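Ribonucleoside-diphosphate reductase (Pseudomonas aeruginosa, PDB 5IM3) probably reduces ribonucleoside diphosphates to deoxyribonucleotides for DNA synthesis as an allosterically regulated enzyme with a ten-stranded alpha-beta barrel, and binds dATP. Local coordinates at residues Ser573-Gln576 with His577-Val580; Asp726-Lys729 with Lys730-Glu733; Thr747-Trp750 with Ala751-Arg754. All coordinates share one frame; numbering follows the deposited sequence.

How the contacts relate
From the N terminus, contact 1 comes first, a beta turn and the residues after it, 573-580, in the loop between helix 566-571 and strand 600-608. Contact 2 is a piece of helix 724-735, and contact 3 is the start of the next helix, 751-757. Each is local and closes no long loop; the three follow in series, neither nesting nor crossing, all within the barrel domain. Contacts 1 and 2 have centres about 16 Å apart and do not touch, but Leu731 of contact 2 packs on helix 566-571, just ahead of contact 1. Contacts 2 and 3 meet directly: Asp726 OD2 lies 2.9 Å from Arg754 NH2, a salt bridge tying helix 724-735 to helix 751-757.

Contact 1. Residues Ser573-Gln576 with His577-Val580; sequences SPQQ and HVGV
Gln575 O is gripped by two donors of the chain: Val578 N reaches it at 3.3 Å, a weak but nearly straight hydrogen bond (167° at the hydrogen), and Asn593 ND2 donates to it from further along the same loop. Upstream, Ser573-Gln576 form a type I beta turn whose first carbonyl is closed by a side chain: Gln576 NE2 gives Ser573 O a 2.8 Å hydrogen bond, the acceptor lying in the Gln576 amide plane. Ser573 OG takes a weak bond from Gln575 N and holds a water 2.7 Å away; that water donates weakly to Gly579 O, a loose water bridge from Ser573 to Gly579. The side chains of Gln575 and His577 run side by side, with amide and ring planes 75° apart. Gln575 OE1 comes in at the ring edge, in plane, 3.2 Å from His577 CE1, while Gln575 NE2 lies 3.8 Å from Val578 CG1. The His577 ring can sit beside the amide because its CG stands between backbone N and carbonyl carbon (chi1 67°); Val578 CB covers one of its faces. The polar ends are fixed from outside: Tyr710 OH bonds Gln575 OE1, and Thr712 pairs through OG1 with Gln575 NE2 and through its carbonyl with His577 NE2. Two residues of one neighbouring loop thus fix which way the Gln575 amide is turned and hold the imidazole by NE2. The whole is a type I turn with a weak ST turn at Ser573, in the loop that leads from helix 566-571 toward strand 600-608 of the reductase barrel domain.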
ATOM      1  N   SER A 573     -13.399  16.825  43.467  1.00 56.87           N
ATOM      2  CA  SER A 573     -14.133  15.874  44.287  1.00 57.64           C
ATOM      3  C   SER A 573     -14.523  16.533  45.607  1.00 58.98           C
ATOM      4  O   SER A 573     -13.666  17.134  46.267  1.00 61.15           O
ATOM      5  CB  SER A 573     -13.290  14.629  44.546  1.00 55.69           C
ATOM      6  OG  SER A 573     -13.956  13.733  45.417  1.00 54.65           O
ATOM      7  N   PRO A 574     -15.790  16.464  46.024  1.00 55.56           N
ATOM      8  CA  PRO A 574     -16.162  17.038  47.329  1.00 56.94           C
ATOM      9  C   PRO A 574     -15.582  16.291  48.519  1.00 54.97           C
ATOM     10  O   PRO A 574     -15.664  16.804  49.644  1.00 55.14           O
ATOM     11  CB  PRO A 574     -17.696  16.958  47.327  1.00 56.68           C
ATOM     12  CG  PRO A 574     -18.079  16.807  45.894  1.00 57.26           C
ATOM     13  CD  PRO A 574     -16.974  16.027  45.266  1.00 56.20           C
ATOM     14  N   GLN A 575     -15.001  15.110  48.314  1.00 50.12           N
ATOM     15  CA  GLN A 575     -14.547  14.255  49.405  1.00 51.27           C
ATOM     16  C   GLN A 575     -13.023  14.199  49.506  1.00 49.19           C
ATOM     17  O   GLN A 575     -12.464  13.186  49.930  1.00 49.38           O
ATOM     18  CB  GLN A 575     -15.123  12.851  49.232  1.00 50.68           C
ATOM     19  CG  GLN A 575     -16.637  12.780  49.403  1.00 50.28           C
ATOM     20  CD  GLN A 575     -17.066  13.028  50.837  1.00 49.39           C
ATOM     21  OE1 GLN A 575     -17.270  14.170  51.249  1.00 50.12           O
ATOM     22  NE2 GLN A 575     -17.197  11.958  51.609  1.00 47.52           N
ATOM     23  N   GLN A 576     -12.337  15.282  49.126  1.00 53.46           N
ATOM     24  CA  GLN A 576     -10.880  15.307  49.189  1.00 53.67           C
ATOM     25  C   GLN A 576     -10.356  15.181  50.612  1.00 54.08           C
ATOM     26  O   GLN A 576      -9.203  14.782  50.803  1.00 53.16           O
ATOM     27  CB  GLN A 576     -10.341  16.601  48.580  1.00 55.64           C
ATOM     28  CG  GLN A 576     -10.626  16.761  47.106  1.00 58.53           C
ATOM     29  CD  GLN A 576     -10.361  18.173  46.614  1.00 60.54           C
ATOM     30  OE1 GLN A 576      -9.247  18.684  46.724  1.00 60.90           O
ATOM     31  NE2 GLN A 576     -11.390  18.811  46.068  1.00 61.26           N
ATOM     32  N   HIS A 577     -11.169  15.522  51.609  1.00 55.43           N
ATOM     33  CA  HIS A 577     -10.712  15.563  52.991  1.00 54.24           C
ATOM     34  C   HIS A 577     -10.642  14.191  53.644  1.00 54.56           C
ATOM     35  O   HIS A 577     -10.127  14.085  54.764  1.00 56.02           O
ATOM     36  CB  HIS A 577     -11.641  16.458  53.816  1.00 54.99           C
ATOM     37  CG  HIS A 577     -13.028  15.910  53.966  1.00 55.62           C
ATOM     38  ND1 HIS A 577     -13.842  15.641  52.886  1.00 52.38           N
ATOM     39  CD2 HIS A 577     -13.744  15.580  55.067  1.00 53.82           C
ATOM     40  CE1 HIS A 577     -14.998  15.169  53.316  1.00 52.62           C
ATOM     41  NE2 HIS A 577     -14.965  15.122  54.635  1.00 51.45           N
ATOM     42  N   VAL A 578     -11.137  13.146  52.986  1.00 55.18           N
ATOM     43  CA  VAL A 578     -11.287  11.852  53.637  1.00 54.26           C
ATOM     44  C   VAL A 578     -10.844  10.730  52.706  1.00 54.28           C
ATOM     45  O   VAL A 578     -10.928   9.550  53.064  1.00 56.15           O
ATOM     46  CB  VAL A 578     -12.745  11.662  54.105  1.00 57.55           C
ATOM     47  CG1 VAL A 578     -13.666  11.361  52.926  1.00 55.91           C
ATOM     48  CG2 VAL A 578     -12.845  10.584  55.167  1.00 59.03           C
ATOM     49  N   GLY A 579     -10.363  11.076  51.516  1.00 50.79           N
ATOM     50  CA  GLY A 579      -9.899  10.056  50.595  1.00 46.24           C
ATOM     51  C   GLY A 579      -9.453  10.652  49.280  1.00 46.98           C
ATOM     52  O   GLY A 579      -9.376  11.873  49.114  1.00 45.79           O
ATOM     53  N   VAL A 580      -9.167   9.754  48.340  1.00 48.38           N
ATOM     54  CA  VAL A 580      -8.630  10.095  47.028  1.00 44.30           C
ATOM     55  C   VAL A 580      -9.391   9.298  45.977  1.00 45.39           C
ATOM     56  O   VAL A 580      -9.736   8.132  46.197  1.00 42.74           O
ATOM     57  CB  VAL A 580      -7.112   9.798  46.948  1.00 46.45           C
ATOM     58  CG1 VAL A 580      -6.595   9.905  45.509  1.00 44.24           C
ATOM     59  CG2 VAL A 580      -6.330  10.735  47.866  1.00 45.95           C
TER
HETATM   60  O   HOH W   1     -12.032  12.636  47.034  1.00 41.20           O

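Contact 2. Residues Asp726-Lys729 with Lys730-Glu733; sequences DSEK and KLIE
The carboxylate of Glu728 meets Leu731 through a single oxygen: OE2 lies 3.8 Å from Leu731 CD2, and the two side chains run alongside each other, pointing the same way, one turn apart on the alpha-helix 724-735. A bend at chi2 (-81°) brings the Glu728 carboxylate round toward Leu731, and the same OE2 has a long, weak ion pair with Arg572. The carboxylate of Asp726 turns its OD2 elsewhere, to a salt bridge with Arg754 and a hydrogen bond from Leu723 N just before the helix. Four i to i+4 backbone hydrogen bonds carry the helix through this segment. Lys730 N bonds Asp726 O at 3.2 Å and Leu731 N bonds Ser727 O at 2.9 Å; Ile732 N to Glu728 O and Glu733 N to Lys729 O, each 3.1 Å, follow in step. Ser727 OG doubles back to Leu723 O, a second polar tie to the residue that precedes the helix. The faces of the helix differ in character. Leu731 is buried against Pro568 and Leu571 of helix 566-571, and Glu728 and Ile732 reach Val742 in a following loop, whereas Lys729, Lys730 and Glu733 lie on the exposed side. There Lys729 stretches out in an extended chain, and Glu733 CG passes 3.6 Å from Lys729 O. Ile732 sits close over the preceding turn: its CG1, anti to its own carbonyl carbon (chi1 -59°), rests 3.2 Å from Glu728 O, and CD1 follows 3.6 Å from that oxygen.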
ATOM      1  N   ASP A 726     -17.662  26.587  41.705  1.00 64.80           N
ATOM      2  CA  ASP A 726     -16.435  27.050  42.343  1.00 65.55           C
ATOM      3  C   ASP A 726     -15.281  26.076  42.132  1.00 63.72           C
ATOM      4  O   ASP A 726     -14.126  26.505  42.051  1.00 63.60           O
ATOM      5  CB  ASP A 726     -16.679  27.271  43.837  1.00 65.66           C
ATOM      6  CG  ASP A 726     -17.737  28.328  44.102  1.00 67.69           C
ATOM      7  OD1 ASP A 726     -17.652  29.419  43.501  1.00 69.75           O
ATOM      8  OD2 ASP A 726     -18.656  28.068  44.907  1.00 67.70           O
ATOM      9  N   SER A 727     -15.570  24.775  42.041  1.00 67.21           N
ATOM     10  CA  SER A 727     -14.527  23.802  41.725  1.00 67.52           C
ATOM     11  C   SER A 727     -13.853  24.126  40.397  1.00 68.04           C
ATOM     12  O   SER A 727     -12.632  23.989  40.263  1.00 67.89           O
ATOM     13  CB  SER A 727     -15.117  22.392  41.687  1.00 66.24           C
ATOM     14  OG  SER A 727     -15.712  22.034  42.918  1.00 68.02           O
ATOM     15  N   GLU A 728     -14.635  24.547  39.398  1.00 69.72           N
ATOM     16  CA  GLU A 728     -14.058  24.923  38.109  1.00 70.09           C
ATOM     17  C   GLU A 728     -13.062  26.062  38.266  1.00 71.95           C
ATOM     18  O   GLU A 728     -11.986  26.044  37.658  1.00 72.29           O
ATOM     19  CB  GLU A 728     -15.162  25.327  37.129  1.00 70.29           C
ATOM     20  CG  GLU A 728     -15.925  24.170  36.520  1.00 68.99           C
ATOM     21  CD  GLU A 728     -15.197  23.528  35.353  1.00 67.19           C
ATOM     22  OE1 GLU A 728     -15.802  23.409  34.267  1.00 65.92           O
ATOM     23  OE2 GLU A 728     -14.021  23.141  35.520  1.00 65.99           O
ATOM     24  N   LYS A 729     -13.406  27.068  39.072  1.00 75.30           N
ATOM     25  CA  LYS A 729     -12.530  28.222  39.238  1.00 77.10           C
ATOM     26  C   LYS A 729     -11.193  27.815  39.846  1.00 77.58           C
ATOM     27  O   LYS A 729     -10.129  28.202  39.349  1.00 76.49           O
ATOM     28  CB  LYS A 729     -13.218  29.280  40.102  1.00 77.48           C
ATOM     29  CG  LYS A 729     -14.390  29.964  39.418  1.00 78.13           C
ATOM     30  CD  LYS A 729     -14.925  31.121  40.249  1.00 79.26           C
ATOM     31  CE  LYS A 729     -15.908  31.963  39.453  1.00 80.57           C
ATOM     32  NZ  LYS A 729     -16.350  33.179  40.195  1.00 83.38           N
ATOM     33  N   LYS A 730     -11.228  27.028  40.925  1.00 83.94           N
ATOM     34  CA  LYS A 730      -9.985  26.584  41.547  1.00 84.58           C
ATOM     35  C   LYS A 730      -9.184  25.690  40.613  1.00 81.46           C
ATOM     36  O   LYS A 730      -7.949  25.733  40.622  1.00 83.63           O
ATOM     37  CB  LYS A 730     -10.279  25.856  42.859  1.00 85.44           C
ATOM     38  CG  LYS A 730     -10.367  26.776  44.069  1.00 89.00           C
ATOM     39  CD  LYS A 730     -10.585  25.993  45.357  1.00 90.18           C
ATOM     40  CE  LYS A 730     -10.490  26.892  46.581  1.00 92.14           C
ATOM     41  NZ  LYS A 730     -11.480  28.002  46.539  1.00 94.38           N
ATOM     42  N   LEU A 731      -9.862  24.879  39.797  1.00 69.83           N
ATOM     43  CA  LEU A 731      -9.153  24.043  38.835  1.00 65.74           C
ATOM     44  C   LEU A 731      -8.345  24.895  37.864  1.00 66.04           C
ATOM     45  O   LEU A 731      -7.203  24.555  37.529  1.00 65.59           O
ATOM     46  CB  LEU A 731     -10.149  23.157  38.081  1.00 62.40           C
ATOM     47  CG  LEU A 731      -9.581  22.279  36.959  1.00 60.74           C
ATOM     48  CD1 LEU A 731      -8.535  21.314  37.495  1.00 58.76           C
ATOM     49  CD2 LEU A 731     -10.699  21.519  36.256  1.00 58.63           C
ATOM     50  N   ILE A 732      -8.918  26.011  37.410  1.00 62.59           N
ATOM     51  CA  ILE A 732      -8.196  26.906  36.510  1.00 63.91           C
ATOM     52  C   ILE A 732      -7.001  27.524  37.224  1.00 68.43           C
ATOM     53  O   ILE A 732      -5.928  27.695  36.632  1.00 68.17           O
ATOM     54  CB  ILE A 732      -9.147  27.984  35.956  1.00 63.63           C
ATOM     55  CG1 ILE A 732     -10.309  27.334  35.201  1.00 60.91           C
ATOM     56  CG2 ILE A 732      -8.399  28.934  35.028  1.00 63.98           C
ATOM     57  CD1 ILE A 732     -11.437  28.290  34.891  1.00 62.28           C
ATOM     58  N   GLU A 733      -7.162  27.875  38.502  1.00 85.65           N
ATOM     59  CA  GLU A 733      -6.042  28.416  39.267  1.00 90.86           C
ATOM     60  C   GLU A 733      -4.921  27.395  39.382  1.00 89.05           C
ATOM     61  O   GLU A 733      -3.748  27.710  39.146  1.00 90.51           O
ATOM     62  CB  GLU A 733      -6.506  28.845  40.659  1.00 95.05           C
ATOM     63  CG  GLU A 733      -7.364  30.094  40.685  1.00100.02           C
ATOM     64  CD  GLU A 733      -7.543  30.642  42.089  1.00103.76           C
ATOM     65  OE1 GLU A 733      -6.877  30.131  43.017  1.00103.65           O
ATOM     66  OE2 GLU A 733      -8.346  31.584  42.266  1.00106.04           O
TER

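Contact 3. Residues Thr747-Trp750 with Ala751-Arg754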
ATOM      1  N   THR A 747     -26.479  31.813  35.351  1.00 76.94           N
ATOM      2  CA  THR A 747     -27.785  32.425  35.148  1.00 79.51           C
ATOM      3  C   THR A 747     -28.657  32.399  36.396  1.00 80.44           C
ATOM      4  O   THR A 747     -29.773  32.929  36.364  1.00 81.86           O
ATOM      5  CB  THR A 747     -28.526  31.731  33.998  1.00 78.71           C
ATOM      6  OG1 THR A 747     -28.950  30.427  34.411  1.00 77.49           O
ATOM      7  CG2 THR A 747     -27.626  31.604  32.775  1.00 78.02           C
ATOM      8  N   LEU A 748     -28.186  31.801  37.488  1.00 83.30           N
ATOM      9  CA  LEU A 748     -28.923  31.720  38.741  1.00 84.30           C
ATOM     10  C   LEU A 748     -28.175  32.482  39.828  1.00 86.02           C
ATOM     11  O   LEU A 748     -27.058  32.965  39.626  1.00 86.59           O
ATOM     12  CB  LEU A 748     -29.127  30.260  39.167  1.00 82.40           C
ATOM     13  CG  LEU A 748     -30.376  29.534  38.658  1.00 83.81           C
ATOM     14  CD1 LEU A 748     -30.488  29.585  37.142  1.00 84.11           C
ATOM     15  CD2 LEU A 748     -30.361  28.093  39.143  1.00 80.25           C
ATOM     16  N   ASP A 749     -28.810  32.584  40.994  1.00 84.63           N
ATOM     17  CA  ASP A 749     -28.198  33.178  42.179  1.00 84.81           C
ATOM     18  C   ASP A 749     -27.835  32.049  43.135  1.00 82.01           C
ATOM     19  O   ASP A 749     -28.711  31.477  43.793  1.00 82.46           O
ATOM     20  CB  ASP A 749     -29.136  34.178  42.848  1.00 86.95           C
ATOM     21  CG  ASP A 749     -28.540  34.778  44.108  1.00 88.12           C
ATOM     22  OD1 ASP A 749     -27.296  34.787  44.232  1.00 87.43           O
ATOM     23  OD2 ASP A 749     -29.313  35.238  44.974  1.00 90.10           O
ATOM     24  N   TRP A 750     -26.544  31.737  43.216  1.00 78.52           N
ATOM     25  CA  TRP A 750     -26.070  30.619  44.018  1.00 74.64           C
ATOM     26  C   TRP A 750     -25.658  31.022  45.427  1.00 74.89           C
ATOM     27  O   TRP A 750     -25.491  30.141  46.277  1.00 74.51           O
ATOM     28  CB  TRP A 750     -24.884  29.947  43.323  1.00 71.39           C
ATOM     29  CG  TRP A 750     -25.261  29.204  42.082  1.00 70.64           C
ATOM     30  CD1 TRP A 750     -25.398  29.722  40.826  1.00 70.70           C
ATOM     31  CD2 TRP A 750     -25.548  27.806  41.974  1.00 67.68           C
ATOM     32  NE1 TRP A 750     -25.757  28.732  39.942  1.00 68.67           N
ATOM     33  CE2 TRP A 750     -25.852  27.544  40.623  1.00 68.40           C
ATOM     34  CE3 TRP A 750     -25.578  26.748  42.888  1.00 65.61           C
ATOM     35  CZ2 TRP A 750     -26.180  26.269  40.165  1.00 65.73           C
ATOM     36  CZ3 TRP A 750     -25.905  25.484  42.432  1.00 63.51           C
ATOM     37  CH2 TRP A 750     -26.200  25.255  41.083  1.00 63.45           C
ATOM     38  N   ALA A 751     -25.491  32.316  45.696  1.00 74.36           N
ATOM     39  CA  ALA A 751     -25.046  32.738  47.021  1.00 74.01           C
ATOM     40  C   ALA A 751     -25.955  32.237  48.135  1.00 73.33           C
ATOM     41  O   ALA A 751     -25.427  31.750  49.149  1.00 73.44           O
ATOM     42  CB  ALA A 751     -24.919  34.266  47.060  1.00 76.57           C
ATOM     43  N   PRO A 752     -27.287  32.311  48.029  1.00 75.21           N
ATOM     44  CA  PRO A 752     -28.118  31.781  49.123  1.00 74.70           C
ATOM     45  C   PRO A 752     -27.985  30.281  49.298  1.00 73.10           C
ATOM     46  O   PRO A 752     -27.985  29.793  50.436  1.00 73.64           O
ATOM     47  CB  PRO A 752     -29.543  32.180  48.707  1.00 75.58           C
ATOM     48  CG  PRO A 752     -29.366  33.289  47.724  1.00 76.95           C
ATOM     49  CD  PRO A 752     -28.105  32.960  46.991  1.00 75.46           C
ATOM     50  N   LEU A 753     -27.883  29.527  48.202  1.00 70.07           N
ATOM     51  CA  LEU A 753     -27.718  28.082  48.317  1.00 69.13           C
ATOM     52  C   LEU A 753     -26.320  27.718  48.802  1.00 69.13           C
ATOM     53  O   LEU A 753     -26.156  26.729  49.526  1.00 69.39           O
ATOM     54  CB  LEU A 753     -28.008  27.413  46.974  1.00 66.12           C
ATOM     55  CG  LEU A 753     -28.031  25.883  46.982  1.00 64.51           C
ATOM     56  CD1 LEU A 753     -29.112  25.358  47.920  1.00 65.17           C
ATOM     57  CD2 LEU A 753     -28.237  25.342  45.573  1.00 62.93           C
ATOM     58  N   ARG A 754     -25.305  28.498  48.421  1.00 68.95           N
ATOM     59  CA  ARG A 754     -23.960  28.276  48.937  1.00 69.83           C
ATOM     60  C   ARG A 754     -23.900  28.438  50.451  1.00 71.26           C
ATOM     61  O   ARG A 754     -22.969  27.926  51.081  1.00 69.64           O
ATOM     62  CB  ARG A 754     -22.975  29.239  48.266  1.00 70.86           C
ATOM     63  CG  ARG A 754     -21.521  29.057  48.697  1.00 69.91           C
ATOM     64  CD  ARG A 754     -20.586  30.009  47.961  1.00 70.28           C
ATOM     65  NE  ARG A 754     -20.427  29.645  46.554  1.00 70.26           N
ATOM     66  CZ  ARG A 754     -21.108  30.186  45.547  1.00 71.23           C
ATOM     67  NH1 ARG A 754     -22.009  31.133  45.770  1.00 74.01           N
ATOM     68  NH2 ARG A 754     -20.885  29.779  44.305  1.00 70.42           N
TER
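The Trp750 indole packs against Leu753, and Trp750 O takes a short bond from Arg754 N, while Asp749 touches Ala751 and Pro752 more loosely on the exposed side; together they form the N-terminal cap and first turn of helix 751-757 in the barrel domain. On the tight side the indole and Leu753 run side by side, pointing the same way, with Leu753 CD2 3.9 Å from Trp750 CZ3, an apolar contact that approaches the ring obliquely. The indole is fixed from outside as well: NE1 bonds Glu690 OE2, Tyr694 meets it edge-to-face, and the ring of Trp869 lies against it with the planes close to parallel. Leu753 presses onto Tyr694 and Ile697 of the same helix 679-707, so this buried face joins the helix start to that long helix. The shortest polar bond of this contact is in the backbone: Arg754 N donates to Trp750 O at 2.7 Å, an i to i+4 bond at the start of the helix. The solvent side is held less firmly. Asp749 OD1 accepts from Ala751 N in an Asx turn, a capping bond that is long and weak (3.4 Å, 144° at the hydrogen). With CG anti to the backbone N (chi1 178°), the Asp749 side chain crosses that of Pro752 at about a right angle, with OD2 against Pro752 CD (3.3 Å) and CG (3.4 Å). Pro752, with no N-H to give, suits a first helical turn, where the backbone N-H groups have no carbonyl of a preceding helical turn to bond. Arg754 folds back at chi3 (-71°) to send NH2 to its salt bridge with Asp726; this brings the guanidinium back beside Trp750, NH1 3.7 Å from Trp750 O and 4.0 Å from Trp750 CB.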